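Local coordinates for hypothetical protein (Clostridium sporogenes ATCC 15579, PDB 4QRK), which is of unknown function but probably acts in cell adhesion, folding as a right-handed beta-helix, at residues L45-F50 with N94-E99. Numbering follows the deposited sequence.
Sequences LMKGKF and NINLNE
Lys47 and Asn96 face each other as a hydrogen-bonded antiparallel pair, with Asn96 N to Lys47 O at 2.7 Å and almost straight (174° at the hydrogen), and Lys47 N returning to Asn96 O at 2.9 Å. Lys49 and Asn94 repeat this reciprocal pair of hydrogen bonds. On the other side, past Met46 and Leu97, Asn98 N reaches Leu45 O at 3.1 Å from above the carbonyl plane. Between the paired bonds, Gly48 and Ile95 draw in to 4.3 Å between their CA atoms, and Gly48 CA makes a CA-H...O contact with Asn94 O.

On the buried face the selenomethionine Met46 does the apolar work. Its chain bends at chi2 (-100°) and continues to CE, which passes over the CA of side-chain-less Gly48 and presses on Ile95 CG1 at 3.4 Å, a tight fit; its CG meets Leu97 CD2 at 3.8 Å.

On the opposite, partly exposed face, Lys47 and Asn96 run side by side. The lysine's bend at chi3 sets CE beside Asn96 OD1, and that at chi4 turns NZ onto the same oxygen, a weak bond of 2.9 Å; the stronger partner of NZ is Glu42, by a salt bridge, while Asn96 ND2 bonds Ser39 OG.

Within the beta-helix sheet, 46-52 lies between antiparallel strands 11-17 and 91-98, with a classic bulge where Leu45 and Met46 face Val17. Strand 35-42 flanks 91-98 on its other edge, and strand 24-32 of the facing sheet packs against Ile95 and Leu97.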
# COMPACT_ATOMS: atom_id res chain seq x y z
N LEU A 45 7.55 7.19 14.37
CA LEU A 45 6.36 6.57 13.80
C LEU A 45 6.44 6.51 12.26
O LEU A 45 6.20 5.45 11.64
CB LEU A 45 5.12 7.32 14.24
CG LEU A 45 3.81 6.54 14.11
CD1 LEU A 45 3.58 5.73 15.36
CD2 LEU A 45 2.63 7.45 13.86
N MSE A 46 6.80 7.65 11.68
CA MSE A 46 6.88 7.83 10.24
C MSE A 46 7.82 8.98 9.94
O MSE A 46 7.88 9.96 10.70
CB MSE A 46 5.48 8.18 9.71
CG MSE A 46 5.39 8.45 8.23
SE MSE A 46 5.36 10.36 7.73
CE MSE A 46 5.55 10.17 5.85
N LYS A 47 8.56 8.87 8.83
CA LYS A 47 9.35 9.95 8.30
C LYS A 47 9.05 9.97 6.82
O LYS A 47 8.97 8.92 6.16
CB LYS A 47 10.84 9.72 8.54
CG LYS A 47 11.72 10.77 7.85
CD LYS A 47 13.21 10.52 8.01
CE LYS A 47 13.72 9.35 7.17
NZ LYS A 47 14.05 8.12 8.00
N GLY A 48 8.87 11.15 6.28
CA GLY A 48 8.62 11.25 4.86
C GLY A 48 9.33 12.41 4.22
O GLY A 48 9.52 13.45 4.85
N LYS A 49 9.73 12.20 2.97
CA LYS A 49 10.20 13.28 2.12
C LYS A 49 9.23 13.48 0.94
O LYS A 49 8.91 12.53 0.22
CB LYS A 49 11.60 12.96 1.58
CG LYS A 49 12.21 14.11 0.78
CD LYS A 49 13.54 13.71 0.16
CE LYS A 49 14.16 14.85 -0.61
NZ LYS A 49 15.42 14.45 -1.29
N PHE A 50 8.77 14.71 0.77
CA PHE A 50 7.71 15.03 -0.17
C PHE A 50 8.28 16.02 -1.14
O PHE A 50 8.91 17.02 -0.73
CB PHE A 50 6.51 15.62 0.60
CG PHE A 50 6.01 14.71 1.66
CD1 PHE A 50 5.04 13.78 1.38
CD2 PHE A 50 6.58 14.72 2.91
CE1 PHE A 50 4.58 12.92 2.34
CE2 PHE A 50 6.14 13.86 3.87
CZ PHE A 50 5.12 12.93 3.58
N ASN A 94 7.90 9.86 -0.41
CA ASN A 94 8.76 8.75 -0.01
C ASN A 94 8.68 8.60 1.48
O ASN A 94 9.12 9.48 2.20
CB ASN A 94 10.19 9.04 -0.43
CG ASN A 94 10.31 9.29 -1.90
OD1 ASN A 94 10.16 8.37 -2.68
ND2 ASN A 94 10.52 10.53 -2.29
N ILE A 95 8.05 7.53 1.94
CA ILE A 95 7.67 7.37 3.33
C ILE A 95 8.39 6.20 4.00
O ILE A 95 8.41 5.10 3.44
CB ILE A 95 6.14 7.17 3.42
CG1 ILE A 95 5.43 8.47 2.96
CG2 ILE A 95 5.71 6.78 4.84
CD1 ILE A 95 3.95 8.34 2.85
N ASN A 96 8.99 6.44 5.17
CA ASN A 96 9.58 5.37 5.97
C ASN A 96 8.71 5.16 7.20
O ASN A 96 8.37 6.13 7.91
CB ASN A 96 11.03 5.64 6.47
CG ASN A 96 12.05 5.94 5.39
OD1 ASN A 96 12.95 6.77 5.63
ND2 ASN A 96 11.97 5.28 4.25
N LEU A 97 8.38 3.90 7.49
CA LEU A 97 7.49 3.56 8.59
C LEU A 97 8.17 2.73 9.68
O LEU A 97 9.10 1.96 9.42
CB LEU A 97 6.29 2.73 8.07
CG LEU A 97 5.28 3.47 7.17
CD1 LEU A 97 4.16 2.50 6.79
CD2 LEU A 97 4.76 4.69 7.86
N ASN A 98 7.66 2.87 10.90
CA ASN A 98 8.17 2.14 12.04
C ASN A 98 7.91 0.66 11.82
O ASN A 98 6.85 0.29 11.28
CB ASN A 98 7.44 2.60 13.29
CG ASN A 98 8.02 1.97 14.54
OD1 ASN A 98 7.58 0.89 14.99
ND2 ASN A 98 9.04 2.61 15.08
N GLU A 99 8.87 -0.18 12.20
CA GLU A 99 8.80 -1.63 11.96
C GLU A 99 8.18 -2.47 13.10
O GLU A 99 7.89 -3.67 12.89
CB GLU A 99 10.20 -2.17 11.64
CG GLU A 99 10.69 -1.62 10.34
CD GLU A 99 12.05 -2.14 9.93
OE1 GLU A 99 12.62 -3.03 10.60
OE2 GLU A 99 12.55 -1.62 8.91